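Local coordinates for protein putative transcriptional regulator, sugar-binding family (Arthrobacter aurescens, PDB 3NZE) that probably regulates transcription by binding DNA in response to a sugar, like other SorC-type regulators, at residues Q15-V29 / A248-V262. Sequence-based numbering, arbitrary orientation.
Sequences QIRNQYGVDVHVVPV and ATDLILDEASARRLV
At one end of the parallel part of the sheet in this Rossmann-like, sugar-binding-type domain, strand 23-27 pairs in parallel with strand 250-254, and the helices flanking them, 9-20 and 255-261, pack on the same face. The strands are joined by alternating backbone bonds: Leu251 N gives to Asp23 O (2.8 Å), Leu251 O takes His25 N, and Val27 N reaches Leu253 O. Glu255 N, in the first turn of its helix, continues the pattern to Val27 O (3.0 Å). Beta-branched Val24 and Val26 suit the extended strand, and the longer Leu251 and Leu253 reach into the layer between sheet and helices. CD2 of Leu253 meets Val24 CG2 at 3.8 Å, while CG2 of Val26 lies against Ala258 CB, whose small methyl lets the helix sit close. Ile16 fills the middle; with CG1 anti to its carbonyl carbon (chi1 -66°), it sends CD1 to Ala258 CB (3.7 Å) and lays CG1 across Leu261 CD2 and Val262 CG1. Tyr20 brings its CE2 to Leu261 CG (3.7 Å), and its hydroxyl donates to Leu261 O (3.2 Å) in the last turn of the helix. On the other sheet face, a water lies between Asp23 OD2 (2.8 Å) and Asp250 OD1, able to donate to either and probably easing the carboxylates' repulsion; Asp250 also salt-bridges Arg225. Directional backbone bonds thus fix the strand register, aliphatic side chains pack both helices on the sheet, and the tyrosine hydroxyl ties helix 9-20 to the end of helix 255-261.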
# COMPACT_ATOMS: atom_id res chain seq x y z
N GLN A 15 1.35 9.18 -20.70
CA GLN A 15 1.48 10.45 -20.00
C GLN A 15 2.00 10.27 -18.59
O GLN A 15 2.88 11.00 -18.15
CB GLN A 15 0.17 11.23 -20.04
CG GLN A 15 -0.22 11.61 -21.47
CD GLN A 15 -1.67 12.03 -21.62
OE1 GLN A 15 -2.25 12.67 -20.73
NE2 GLN A 15 -2.27 11.68 -22.75
N ILE A 16 1.44 9.30 -17.86
CA ILE A 16 1.88 9.04 -16.49
C ILE A 16 3.31 8.52 -16.45
O ILE A 16 4.11 8.94 -15.60
CB ILE A 16 0.91 8.07 -15.79
CG1 ILE A 16 -0.46 8.75 -15.63
CG2 ILE A 16 1.47 7.61 -14.45
CD1 ILE A 16 -1.59 7.79 -15.25
N ARG A 17 3.65 7.61 -17.35
CA ARG A 17 5.03 7.10 -17.45
C ARG A 17 6.01 8.26 -17.58
O ARG A 17 7.03 8.33 -16.89
CB ARG A 17 5.19 6.19 -18.67
CG ARG A 17 5.20 4.71 -18.38
CD ARG A 17 5.87 3.96 -19.51
NE ARG A 17 5.31 4.27 -20.82
CZ ARG A 17 4.22 3.70 -21.33
NH1 ARG A 17 3.78 4.05 -22.54
NH2 ARG A 17 3.55 2.79 -20.64
N ASN A 18 5.71 9.16 -18.51
CA ASN A 18 6.63 10.26 -18.81
C ASN A 18 6.69 11.31 -17.71
O ASN A 18 7.75 11.88 -17.44
CB ASN A 18 6.29 10.89 -20.16
CG ASN A 18 6.65 9.99 -21.32
OD1 ASN A 18 7.56 9.17 -21.21
ND2 ASN A 18 5.92 10.11 -22.43
N GLN A 19 5.55 11.56 -17.08
CA GLN A 19 5.48 12.61 -16.08
C GLN A 19 5.93 12.13 -14.70
O GLN A 19 6.50 12.91 -13.93
CB GLN A 19 4.05 13.18 -16.03
CG GLN A 19 3.82 14.26 -14.98
CD GLN A 19 2.39 14.79 -15.03
OE1 GLN A 19 1.69 14.61 -16.03
NE2 GLN A 19 1.96 15.45 -13.96
N TYR A 20 5.69 10.86 -14.38
CA TYR A 20 5.98 10.37 -13.04
C TYR A 20 7.08 9.30 -12.97
O TYR A 20 7.48 8.92 -11.88
CB TYR A 20 4.71 9.86 -12.34
CG TYR A 20 3.74 10.98 -12.06
CD1 TYR A 20 3.90 11.81 -10.95
CD2 TYR A 20 2.68 11.25 -12.93
CE1 TYR A 20 3.02 12.85 -10.69
CE2 TYR A 20 1.80 12.29 -12.68
CZ TYR A 20 1.97 13.09 -11.56
OH TYR A 20 1.10 14.12 -11.31
N GLY A 21 7.55 8.84 -14.12
CA GLY A 21 8.66 7.91 -14.15
C GLY A 21 8.40 6.59 -13.45
O GLY A 21 9.27 6.04 -12.77
N VAL A 22 7.18 6.08 -13.60
CA VAL A 22 6.83 4.74 -13.13
C VAL A 22 6.21 3.97 -14.28
O VAL A 22 5.67 4.57 -15.21
CB VAL A 22 5.81 4.76 -11.98
CG1 VAL A 22 6.43 5.37 -10.75
CG2 VAL A 22 4.54 5.50 -12.41
N ASP A 23 6.30 2.64 -14.24
CA ASP A 23 5.55 1.84 -15.18
C ASP A 23 4.11 1.85 -14.70
O ASP A 23 3.85 1.93 -13.50
CB ASP A 23 6.14 0.43 -15.31
CG ASP A 23 7.39 0.41 -16.19
OD1 ASP A 23 7.24 0.50 -17.42
OD2 ASP A 23 8.52 0.31 -15.67
N VAL A 24 3.16 1.81 -15.64
CA VAL A 24 1.76 2.01 -15.27
C VAL A 24 0.78 1.22 -16.11
O VAL A 24 0.98 1.04 -17.32
CB VAL A 24 1.40 3.52 -15.31
CG1 VAL A 24 1.70 4.09 -16.67
CG2 VAL A 24 -0.06 3.75 -14.93
N HIS A 25 -0.28 0.74 -15.46
CA HIS A 25 -1.41 0.11 -16.11
C HIS A 25 -2.66 0.89 -15.72
O HIS A 25 -3.01 0.97 -14.54
CB HIS A 25 -1.56 -1.35 -15.67
CG HIS A 25 -0.53 -2.26 -16.25
ND1 HIS A 25 0.69 -2.48 -15.65
CD2 HIS A 25 -0.53 -3.00 -17.38
CE1 HIS A 25 1.40 -3.32 -16.38
NE2 HIS A 25 0.68 -3.65 -17.44
N VAL A 26 -3.32 1.46 -16.71
CA VAL A 26 -4.56 2.19 -16.49
C VAL A 26 -5.71 1.26 -16.83
O VAL A 26 -5.77 0.71 -17.93
CB VAL A 26 -4.61 3.47 -17.36
CG1 VAL A 26 -5.99 4.09 -17.30
CG2 VAL A 26 -3.56 4.47 -16.89
N VAL A 27 -6.61 1.07 -15.88
CA VAL A 27 -7.73 0.15 -16.04
C VAL A 27 -8.96 0.91 -16.49
O VAL A 27 -9.48 1.74 -15.74
CB VAL A 27 -8.02 -0.58 -14.72
CG1 VAL A 27 -9.15 -1.61 -14.88
CG2 VAL A 27 -6.76 -1.24 -14.20
N PRO A 28 -9.44 0.64 -17.71
CA PRO A 28 -10.67 1.28 -18.17
C PRO A 28 -11.85 0.83 -17.31
O PRO A 28 -12.06 -0.37 -17.12
CB PRO A 28 -10.82 0.78 -19.61
CG PRO A 28 -9.43 0.40 -20.02
CD PRO A 28 -8.81 -0.17 -18.78
N VAL A 29 -12.59 1.78 -16.77
CA VAL A 29 -13.74 1.46 -15.93
C VAL A 29 -14.89 2.39 -16.30
O VAL A 29 -14.67 3.56 -16.60
CB VAL A 29 -13.45 1.62 -14.42
CG1 VAL A 29 -14.69 1.28 -13.61
CG2 VAL A 29 -12.29 0.74 -13.99
N ALA A 248 6.80 4.11 -5.63
CA ALA A 248 6.36 3.05 -6.55
C ALA A 248 7.33 2.85 -7.71
O ALA A 248 8.00 3.79 -8.12
CB ALA A 248 5.00 3.38 -7.09
N THR A 249 7.41 1.63 -8.23
CA THR A 249 8.04 1.39 -9.53
C THR A 249 6.97 1.03 -10.56
O THR A 249 7.14 1.27 -11.76
CB THR A 249 9.10 0.27 -9.48
OG1 THR A 249 8.51 -0.93 -8.96
CG2 THR A 249 10.27 0.66 -8.59
N ASP A 250 5.87 0.43 -10.10
CA ASP A 250 4.79 -0.03 -10.94
C ASP A 250 3.47 0.44 -10.34
O ASP A 250 3.24 0.28 -9.15
CB ASP A 250 4.79 -1.56 -11.04
CG ASP A 250 6.09 -2.11 -11.61
OD1 ASP A 250 6.17 -2.32 -12.84
OD2 ASP A 250 7.03 -2.31 -10.82
N LEU A 251 2.62 1.03 -11.16
CA LEU A 251 1.38 1.61 -10.66
C LEU A 251 0.20 1.04 -11.42
O LEU A 251 0.23 0.97 -12.65
CB LEU A 251 1.44 3.13 -10.83
CG LEU A 251 0.19 3.95 -10.55
CD1 LEU A 251 -0.14 3.91 -9.05
CD2 LEU A 251 0.39 5.39 -11.01
N ILE A 252 -0.84 0.62 -10.69
CA ILE A 252 -2.10 0.21 -11.31
C ILE A 252 -3.21 1.08 -10.74
O ILE A 252 -3.35 1.18 -9.52
CB ILE A 252 -2.41 -1.28 -11.03
CG1 ILE A 252 -1.27 -2.17 -11.53
CG2 ILE A 252 -3.73 -1.69 -11.71
CD1 ILE A 252 -0.28 -2.53 -10.47
N LEU A 253 -3.98 1.73 -11.61
CA LEU A 253 -5.03 2.63 -11.14
C LEU A 253 -6.16 2.73 -12.15
O LEU A 253 -5.99 2.40 -13.32
CB LEU A 253 -4.48 4.02 -10.82
CG LEU A 253 -4.23 5.02 -11.96
CD1 LEU A 253 -3.84 6.38 -11.41
CD2 LEU A 253 -3.17 4.53 -12.95
N ASP A 254 -7.32 3.19 -11.70
CA ASP A 254 -8.48 3.27 -12.57
C ASP A 254 -8.39 4.49 -13.47
O ASP A 254 -7.71 5.47 -13.15
CB ASP A 254 -9.77 3.33 -11.76
CG ASP A 254 -9.85 4.56 -10.89
OD1 ASP A 254 -9.12 4.62 -9.88
OD2 ASP A 254 -10.64 5.48 -11.23
N GLU A 255 -9.12 4.43 -14.58
CA GLU A 255 -9.14 5.47 -15.60
C GLU A 255 -9.43 6.86 -15.02
O GLU A 255 -8.74 7.82 -15.36
CB GLU A 255 -10.18 5.11 -16.66
CG GLU A 255 -10.34 6.10 -17.79
CD GLU A 255 -11.43 5.68 -18.76
OE1 GLU A 255 -11.85 4.50 -18.71
OE2 GLU A 255 -11.87 6.52 -19.57
N ALA A 256 -10.43 6.97 -14.16
CA ALA A 256 -10.77 8.28 -13.61
C ALA A 256 -9.63 8.87 -12.78
O ALA A 256 -9.32 10.06 -12.90
CB ALA A 256 -12.05 8.22 -12.79
N SER A 257 -9.01 8.04 -11.94
CA SER A 257 -7.86 8.47 -11.16
C SER A 257 -6.71 8.89 -12.08
O SER A 257 -6.01 9.85 -11.79
CB SER A 257 -7.38 7.37 -10.21
OG SER A 257 -8.35 7.06 -9.23
N ALA A 258 -6.52 8.18 -13.18
CA ALA A 258 -5.41 8.50 -14.08
C ALA A 258 -5.64 9.84 -14.75
O ALA A 258 -4.70 10.63 -14.92
CB ALA A 258 -5.22 7.41 -15.13
N ARG A 259 -6.89 10.12 -15.10
CA ARG A 259 -7.22 11.40 -15.71
C ARG A 259 -6.98 12.56 -14.75
O ARG A 259 -6.52 13.63 -15.15
CB ARG A 259 -8.67 11.40 -16.21
CG ARG A 259 -8.87 10.54 -17.46
CD ARG A 259 -10.29 10.68 -18.03
NE ARG A 259 -10.65 9.57 -18.91
CZ ARG A 259 -10.19 9.41 -20.15
NH1 ARG A 259 -9.32 10.28 -20.65
NH2 ARG A 259 -10.57 8.37 -20.88
N ARG A 260 -7.27 12.33 -13.47
CA ARG A 260 -7.02 13.32 -12.44
C ARG A 260 -5.52 13.51 -12.30
O ARG A 260 -5.03 14.63 -12.12
CB ARG A 260 -7.61 12.87 -11.10
CG ARG A 260 -8.63 13.83 -10.52
CD ARG A 260 -8.61 13.77 -9.00
NE ARG A 260 -9.42 14.83 -8.40
CZ ARG A 260 -9.40 15.13 -7.10
NH1 ARG A 260 -8.60 14.46 -6.28
NH2 ARG A 260 -10.17 16.10 -6.64
N LEU A 261 -4.79 12.41 -12.40
CA LEU A 261 -3.36 12.43 -12.16
C LEU A 261 -2.62 13.24 -13.22
O LEU A 261 -1.60 13.86 -12.93
CB LEU A 261 -2.81 11.00 -12.07
CG LEU A 261 -1.41 10.80 -11.51
CD1 LEU A 261 -1.29 11.33 -10.08
CD2 LEU A 261 -1.00 9.34 -11.58
N VAL A 262 -3.13 13.25 -14.45
CA VAL A 262 -2.50 14.01 -15.51
C VAL A 262 -3.07 15.43 -15.55
O VAL A 262 -2.89 16.16 -16.52
CB VAL A 262 -2.65 13.34 -16.91
CG1 VAL A 262 -1.90 12.02 -16.97
CG2 VAL A 262 -4.12 13.15 -17.26
O HOH W 1 8.97 -1.10 -13.27
O HOH W 2 9.63 1.94 -12.97
O HOH W 3 1.96 -1.44 -13.49